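Local structure of rhophilin-2 (Homo sapiens, 2VSV) at residues B[36-41]-B[55-60]; B[66-71]-B[82-87]. The protein is an effector that binds GTP-bound Rho and may limit stress fibre formation; the chain here holds its PDZ domain. All coordinates share one frame; numbering follows the deposited sequence.

Both contacts belong to the PDZ domain and follow one another along the chain, their centres about 12 Å apart. Contact 1 joins the loop and strand at 36-41 to short helix 56-59; contact 2 joins strand 67-71 to helix 81-89. Leu40 connects them: its CD2 lies 3.5 Å from Ile68 CD1 and its CD1 3.9 Å from Val84 CG1, so the strand of contact 1 packs against both halves of contact 2. In PDZ domains a peptide C-terminus usually lies between the equivalents of strand 38-41 and helix 81-89. Contact 1 therefore probably borders the carboxylate end of that groove, and contact 2 packs the inner side of that helix on strand 67-71.

Contact 1 of 2, residues B[36-41]-B[55-60]; sequences LGFTLR and CSASVA
Cys55 reaches the loop at Leu36 and Gly37 with CB and sulfur, while Ala57 meets the ring of Phe38. From Cys55 the path starts at CB, which stands 4.0 Å from Gly37 CA; a side chain on Gly37 would collide with Cys55 CB, and its backbone angles (phi 86°) by themselves call for glycine. One bond further, SG sits between the backbone N and the carbonyl carbon (chi1 80°). There it lies 3.9 Å from Gly37 O and 4.1 Å from Leu36 O, and also accepts a hydrogen bond from Ser58 N (N to SG 3.4 Å, 155° at the hydrogen). Cys55 is thus the N-cap of helix 56-59, its sulfur taking an amide of the first turn.

The loop ahead of strand 38-41 is the PDZ carboxylate-binding loop, here with Leu36, Gly37 and Phe38 as the last three residues of the GLGF-type signature; by analogy with relatives, its amides would hold a ligand's C-terminus. A bridging water links the loop to helix 56-59: it donates to Leu36 O (2.7 Å) and accepts from Ala57 N (3.1 Å).

Ala57 CB approaches the Phe38 ring obliquely, 3.6 Å from CE2 and 3.8 Å from CD2. Leu36 CD2 lies over one face of this ring toward its rim, and Leu40 CD2 comes in plane at the edge. Phe29 of strand 25-29 touches both Leu36 and Ala57, and Ser56 OG bonds Thr30 N.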
ATOM      1  N   LEU B  36      10.815  -0.909 -19.632  1.00  9.93           N
ATOM      2  CA  LEU B  36      10.852  -1.282 -18.212  1.00  9.20           C
ATOM      3  C   LEU B  36       9.481  -1.802 -17.765  1.00  9.06           C
ATOM      4  O   LEU B  36       9.403  -2.666 -16.914  1.00 14.82           O
ATOM      5  CB  LEU B  36      11.264  -0.060 -17.381  1.00 13.68           C
ATOM      6  CG  LEU B  36      11.638  -0.202 -15.896  1.00 20.91           C
ATOM      7  CD1 LEU B  36      13.060  -0.729 -15.693  1.00 15.95           C
ATOM      8  CD2 LEU B  36      11.498   1.156 -15.201  1.00 12.71           C
ATOM      9  N   GLY B  37       8.410  -1.285 -18.364  1.00 10.72           N
ATOM     10  CA  GLY B  37       7.055  -1.718 -18.046  1.00 15.66           C
ATOM     11  C   GLY B  37       6.394  -1.016 -16.881  1.00 14.96           C
ATOM     12  O   GLY B  37       5.247  -1.335 -16.528  1.00 12.72           O
ATOM     13  N   PHE B  38       7.086  -0.064 -16.264  1.00  7.47           N
ATOM     14  CA  PHE B  38       6.454   0.722 -15.204  1.00  6.82           C
ATOM     15  C   PHE B  38       6.912   2.142 -15.243  1.00  6.45           C
ATOM     16  O   PHE B  38       7.992   2.406 -15.737  1.00  7.70           O
ATOM     17  CB  PHE B  38       6.658   0.125 -13.789  1.00  7.03           C
ATOM     18  CG  PHE B  38       8.070  -0.238 -13.443  1.00  6.90           C
ATOM     19  CD1 PHE B  38       8.878   0.649 -12.742  1.00 12.12           C
ATOM     20  CD2 PHE B  38       8.581  -1.480 -13.780  1.00 10.75           C
ATOM     21  CE1 PHE B  38      10.171   0.311 -12.380  1.00 14.75           C
ATOM     22  CE2 PHE B  38       9.898  -1.834 -13.432  1.00  9.47           C
ATOM     23  CZ  PHE B  38      10.684  -0.950 -12.734  1.00 18.04           C
ATOM     24  N   THR B  39       6.084   3.045 -14.732  1.00  6.08           N
ATOM     25  CA  THR B  39       6.535   4.403 -14.454  1.00  5.92           C
ATOM     26  C   THR B  39       6.890   4.569 -12.992  1.00  9.00           C
ATOM     27  O   THR B  39       6.642   3.702 -12.153  1.00  4.70           O
ATOM     28  CB  THR B  39       5.534   5.482 -14.867  1.00  4.43           C
ATOM     29  OG1 THR B  39       4.348   5.374 -14.079  1.00  9.73           O
ATOM     30  CG2 THR B  39       5.215   5.362 -16.399  1.00  6.34           C
ATOM     31  N   LEU B  40       7.526   5.690 -12.698  1.00  5.35           N
ATOM     32  CA  LEU B  40       8.067   5.977 -11.387  1.00  6.00           C
ATOM     33  C   LEU B  40       7.537   7.336 -10.954  1.00  3.78           C
ATOM     34  O   LEU B  40       7.170   8.151 -11.793  1.00  4.02           O
ATOM     35  CB  LEU B  40       9.596   6.073 -11.466  1.00  5.27           C
ATOM     36  CG  LEU B  40      10.349   4.806 -11.849  1.00 10.43           C
ATOM     37  CD1 LEU B  40      11.833   5.107 -12.070  1.00 16.56           C
ATOM     38  CD2 LEU B  40      10.156   3.760 -10.773  1.00 14.10           C
ATOM     39  N   ARG B  41       7.530   7.572  -9.656  1.00  7.16           N
ATOM     40  CA  ARG B  41       6.933   8.785  -9.080  1.00 10.55           C
ATOM     41  C   ARG B  41       7.612   9.128  -7.769  1.00 10.30           C
ATOM     42  O   ARG B  41       8.023   8.242  -7.039  1.00  8.12           O
ATOM     43  CB  ARG B  41       5.439   8.533  -8.847  1.00 13.33           C
ATOM     44  CG  ARG B  41       4.670   9.687  -8.300  1.00 21.89           C
ATOM     45  CD  ARG B  41       3.174   9.370  -8.246  1.00 22.96           C
ATOM     46  NE  ARG B  41       2.795   8.491  -7.123  1.00 30.14           N
ATOM     47  CZ  ARG B  41       1.612   8.520  -6.498  1.00 35.50           C
ATOM     48  NH1 ARG B  41       0.667   9.376  -6.872  1.00 35.36           N
ATOM     49  NH2 ARG B  41       1.368   7.695  -5.487  1.00 34.72           N
ATOM     50  N   CYS B  55       4.536  -7.211 -17.726  1.00 13.35           N
ATOM     51  CA  CYS B  55       5.980  -7.076 -17.658  1.00  9.84           C
ATOM     52  C   CYS B  55       6.613  -7.994 -16.623  1.00 11.88           C
ATOM     53  O   CYS B  55       5.917  -8.533 -15.734  1.00 11.81           O
ATOM     54  CB  CYS B  55       6.413  -5.626 -17.429  1.00 11.68           C
ATOM     55  SG  CYS B  55       6.318  -5.054 -15.755  1.00 13.53           S
ATOM     56  N   SER B  56       7.922  -8.222 -16.784  1.00  9.53           N
ATOM     57  CA  SER B  56       8.677  -9.136 -15.914  1.00 10.16           C
ATOM     58  C   SER B  56       8.734  -8.619 -14.481  1.00 12.08           C
ATOM     59  O   SER B  56       8.696  -9.396 -13.555  1.00 14.87           O
ATOM     60  CB  SER B  56      10.101  -9.420 -16.460  1.00 10.71           C
ATOM     61  OG  SER B  56      10.860  -8.211 -16.594  1.00 17.49           O
ATOM     62  N   ALA B  57       8.810  -7.303 -14.292  1.00 14.88           N
ATOM     63  CA  ALA B  57       8.765  -6.742 -12.944  1.00 13.21           C
ATOM     64  C   ALA B  57       7.448  -7.118 -12.242  1.00 11.00           C
ATOM     65  O   ALA B  57       7.425  -7.474 -11.054  1.00  8.90           O
ATOM     66  CB  ALA B  57       8.947  -5.224 -12.974  1.00 15.12           C
ATOM     67  N   SER B  58       6.342  -7.063 -12.967  1.00  7.83           N
ATOM     68  CA  SER B  58       5.077  -7.448 -12.372  1.00  8.45           C
ATOM     69  C   SER B  58       5.078  -8.935 -12.061  1.00 10.01           C
ATOM     70  O   SER B  58       4.722  -9.344 -10.962  1.00 10.27           O
ATOM     71  CB  SER B  58       3.917  -7.120 -13.299  1.00 11.31           C
ATOM     72  OG  SER B  58       2.699  -7.391 -12.669  1.00 11.18           O
ATOM     73  N   VAL B  59       5.470  -9.748 -13.038  1.00 10.48           N
ATOM     74  CA  VAL B  59       5.505 -11.179 -12.834  1.00 12.37           C
ATOM     75  C   VAL B  59       6.393 -11.538 -11.617  1.00 14.90           C
ATOM     76  O   VAL B  59       6.099 -12.460 -10.857  1.00 12.20           O
ATOM     77  CB  VAL B  59       5.954 -11.922 -14.118  1.00 14.35           C
ATOM     78  CG1 VAL B  59       6.318 -13.341 -13.791  1.00 15.48           C
ATOM     79  CG2 VAL B  59       4.857 -11.862 -15.186  1.00 17.02           C
ATOM     80  N   ALA B  60       7.438 -10.760 -11.395  1.00 17.12           N
ATOM     81  CA  ALA B  60       8.326 -10.969 -10.253  1.00 16.74           C
ATOM     82  C   ALA B  60       7.721 -10.484  -8.914  1.00 14.22           C
ATOM     83  O   ALA B  60       8.255 -10.770  -7.834  1.00 18.76           O
ATOM     84  CB  ALA B  60       9.707 -10.277 -10.521  1.00 11.86           C
TER
HETATM   85  O   HOH W   1       9.807  -5.248 -16.337  1.00 10.28           O

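Contact 2 of 2, residues B[66-71]-B[82-87]; sequences DYIVSI and SEVMKL
Ile71 turns its CG1 branch anti to the carbonyl carbon (chi1 -65°), and an extended second torsion (166°) then carries CD1 out to Leu87 CB, at 3.9 Å, the two side chains passing each other at a slant. The same methyl, Ile71 CD1, lies 4.2 Å from Val84 CG1. From the other end of the strand Ile68 CD1 comes to Val84 CG1 as well, at 4.3 Å, and one methyl of the helix thus touches two isoleucine ends.

This is the packing of the PDZ groove helix, 81-89, on strand 67-71. The segment axes approach to 10.5 Å and run at 36° to each other. Ile68 and Ile71 are three residues apart, a spacing that would put them on opposite faces of a regular strand. Both point at the helix because Val69 and Ser70 both face Lys99 of strand 96-101 in a classic beta bulge, and the bulge absorbs the extra residue.

Contacts across the interface are purely apolar. Phe91 touches Ile71 and Leu79 touches Leu87, while Val46 and Leu40 pack on Val84, the latter from the strand facing the helix across the groove. At the start of the strand, Tyr67 packs on Tyr67 of the second subunit, and Asp66 forms a salt bridge with Arg25.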
ATOM      1  N   ASP B  66       4.792   0.373  -4.669  1.00 10.17           N
ATOM      2  CA  ASP B  66       6.063  -0.107  -4.048  1.00  6.46           C
ATOM      3  C   ASP B  66       7.172   0.942  -4.091  1.00  6.65           C
ATOM      4  O   ASP B  66       7.310   1.706  -5.072  1.00 10.28           O
ATOM      5  CB  ASP B  66       6.559  -1.390  -4.695  1.00  6.44           C
ATOM      6  CG  ASP B  66       5.689  -2.573  -4.348  1.00 13.87           C
ATOM      7  OD1 ASP B  66       4.781  -2.413  -3.505  1.00 17.52           O
ATOM      8  OD2 ASP B  66       5.897  -3.645  -4.939  1.00 15.20           O
ATOM      9  N   TYR B  67       7.949   1.011  -3.017  1.00  4.07           N
ATOM     10  CA  TYR B  67       9.069   1.924  -2.955  1.00  4.44           C
ATOM     11  C   TYR B  67      10.352   1.166  -3.281  1.00  3.99           C
ATOM     12  O   TYR B  67      10.559   0.080  -2.762  1.00  9.12           O
ATOM     13  CB  TYR B  67       9.202   2.529  -1.553  1.00  9.32           C
ATOM     14  CG  TYR B  67       7.961   3.258  -1.096  1.00  9.87           C
ATOM     15  CD1 TYR B  67       7.773   4.595  -1.408  1.00 21.06           C
ATOM     16  CD2 TYR B  67       6.939   2.582  -0.412  1.00 12.87           C
ATOM     17  CE1 TYR B  67       6.633   5.263  -1.016  1.00 27.88           C
ATOM     18  CE2 TYR B  67       5.795   3.247  -0.019  1.00 20.15           C
ATOM     19  CZ  TYR B  67       5.653   4.586  -0.320  1.00 24.19           C
ATOM     20  OH  TYR B  67       4.521   5.251   0.067  1.00 38.52           O
ATOM     21  N   ILE B  68      11.192   1.752  -4.122  1.00  7.50           N
ATOM     22  CA  ILE B  68      12.468   1.119  -4.537  1.00  4.08           C
ATOM     23  C   ILE B  68      13.512   1.527  -3.540  1.00  6.46           C
ATOM     24  O   ILE B  68      13.794   2.727  -3.374  1.00 10.78           O
ATOM     25  CB  ILE B  68      12.879   1.510  -5.987  1.00  9.56           C
ATOM     26  CG1 ILE B  68      11.749   1.153  -6.977  1.00  6.05           C
ATOM     27  CG2 ILE B  68      14.222   0.760  -6.368  1.00  5.99           C
ATOM     28  CD1 ILE B  68      11.736   1.929  -8.240  1.00  9.72           C
ATOM     29  N   VAL B  69      14.100   0.563  -2.848  1.00  5.87           N
ATOM     30  CA  VAL B  69      15.042   0.951  -1.780  1.00  8.37           C
ATOM     31  C   VAL B  69      16.484   0.671  -2.175  1.00  4.96           C
ATOM     32  O   VAL B  69      17.408   1.326  -1.670  1.00  7.18           O
ATOM     33  CB  VAL B  69      14.669   0.295  -0.450  1.00  7.67           C
ATOM     34  CG1 VAL B  69      13.423   0.989   0.113  1.00  5.72           C
ATOM     35  CG2 VAL B  69      14.436  -1.206  -0.662  1.00 10.95           C
ATOM     36  N   SER B  70      16.662  -0.273  -3.104  1.00  4.87           N
ATOM     37  CA  SER B  70      17.977  -0.586  -3.671  1.00  6.09           C
ATOM     38  C   SER B  70      17.896  -1.230  -5.055  1.00 11.98           C
ATOM     39  O   SER B  70      16.875  -1.828  -5.425  1.00  7.43           O
ATOM     40  CB  SER B  70      18.781  -1.460  -2.701  1.00 10.50           C
ATOM     41  OG  SER B  70      18.142  -2.681  -2.475  1.00  7.24           O
ATOM     42  N   ILE B  71      18.966  -1.016  -5.829  1.00  8.93           N
ATOM     43  CA  ILE B  71      19.192  -1.655  -7.120  1.00  5.13           C
ATOM     44  C   ILE B  71      20.540  -2.336  -6.981  1.00  8.23           C
ATOM     45  O   ILE B  71      21.548  -1.681  -6.718  1.00  6.65           O
ATOM     46  CB  ILE B  71      19.170  -0.593  -8.294  1.00  5.72           C
ATOM     47  CG1 ILE B  71      17.772   0.031  -8.428  1.00  6.80           C
ATOM     48  CG2 ILE B  71      19.602  -1.244  -9.641  1.00  2.66           C
ATOM     49  CD1 ILE B  71      17.759   1.284  -9.288  1.00  2.00           C
ATOM     50  N   SER B  82      14.841  11.135 -11.103  1.00  9.16           N
ATOM     51  CA  SER B  82      15.755  11.224 -12.231  1.00 13.04           C
ATOM     52  C   SER B  82      16.942  10.263 -12.072  1.00  4.44           C
ATOM     53  O   SER B  82      17.315   9.547 -13.015  1.00  8.02           O
ATOM     54  CB  SER B  82      16.252  12.665 -12.358  1.00 12.18           C
ATOM     55  OG  SER B  82      17.170  12.765 -13.401  1.00 25.44           O
ATOM     56  N   GLU B  83      17.509  10.226 -10.875  1.00  4.16           N
ATOM     57  CA  GLU B  83      18.610   9.320 -10.559  1.00  4.64           C
ATOM     58  C   GLU B  83      18.266   7.827 -10.642  1.00  5.93           C
ATOM     59  O   GLU B  83      19.030   7.001 -11.182  1.00  7.43           O
ATOM     60  CB  GLU B  83      19.149   9.659  -9.208  1.00  9.11           C
ATOM     61  CG  GLU B  83      19.786  11.040  -9.203  1.00  7.17           C
ATOM     62  CD  GLU B  83      20.194  11.461  -7.825  1.00 23.55           C
ATOM     63  OE1 GLU B  83      19.400  11.314  -6.874  1.00 16.25           O
ATOM     64  OE2 GLU B  83      21.324  11.948  -7.692  1.00 20.56           O
ATOM     65  N   VAL B  84      17.107   7.485 -10.122  1.00  4.00           N
ATOM     66  CA  VAL B  84      16.672   6.098 -10.205  1.00  4.11           C
ATOM     67  C   VAL B  84      16.432   5.698 -11.638  1.00  6.45           C
ATOM     68  O   VAL B  84      16.841   4.632 -12.056  1.00  2.38           O
ATOM     69  CB  VAL B  84      15.420   5.826  -9.362  1.00  8.92           C
ATOM     70  CG1 VAL B  84      14.903   4.381  -9.705  1.00  2.12           C
ATOM     71  CG2 VAL B  84      15.741   5.957  -7.900  1.00  6.68           C
ATOM     72  N   MET B  85      15.787   6.563 -12.416  1.00  8.74           N
ATOM     73  CA  MET B  85      15.631   6.307 -13.840  1.00  6.59           C
ATOM     74  C   MET B  85      16.979   6.072 -14.534  1.00  7.94           C
ATOM     75  O   MET B  85      17.130   5.115 -15.294  1.00  3.90           O
ATOM     76  CB  MET B  85      14.870   7.458 -14.499  0.50  7.10           C
ATOM     77  CG  MET B  85      14.655   7.313 -15.986  0.50 15.40           C
ATOM     78  SD  MET B  85      13.428   8.517 -16.517  0.50 18.17           S
ATOM     79  CE  MET B  85      12.127   8.031 -15.379  0.50 13.19           C
ATOM     80  N   LYS B  86      17.971   6.921 -14.259  1.00  6.05           N
ATOM     81  CA  LYS B  86      19.272   6.751 -14.901  1.00  4.57           C
ATOM     82  C   LYS B  86      19.952   5.456 -14.514  1.00  4.76           C
ATOM     83  O   LYS B  86      20.487   4.756 -15.376  1.00 11.03           O
ATOM     84  CB  LYS B  86      20.183   7.930 -14.596  1.00  2.09           C
ATOM     85  CG  LYS B  86      19.817   9.154 -15.335  1.00 12.23           C
ATOM     86  CD  LYS B  86      20.545  10.340 -14.765  1.00  9.18           C
ATOM     87  CE  LYS B  86      20.175  11.608 -15.495  1.00 24.80           C
ATOM     88  NZ  LYS B  86      21.123  12.678 -15.159  1.00 24.84           N
ATOM     89  N   LEU B  87      19.888   5.088 -13.242  1.00  6.22           N
ATOM     90  CA  LEU B  87      20.332   3.756 -12.829  1.00  8.18           C
ATOM     91  C   LEU B  87      19.653   2.602 -13.574  1.00  4.86           C
ATOM     92  O   LEU B  87      20.329   1.692 -14.066  1.00  4.68           O
ATOM     93  CB  LEU B  87      20.137   3.548 -11.326  1.00  6.63           C
ATOM     94  CG  LEU B  87      21.223   4.232 -10.499  1.00 19.07           C
ATOM     95  CD1 LEU B  87      20.817   4.246  -9.009  1.00 12.85           C
ATOM     96  CD2 LEU B  87      22.611   3.543 -10.743  1.00 16.54           C
TER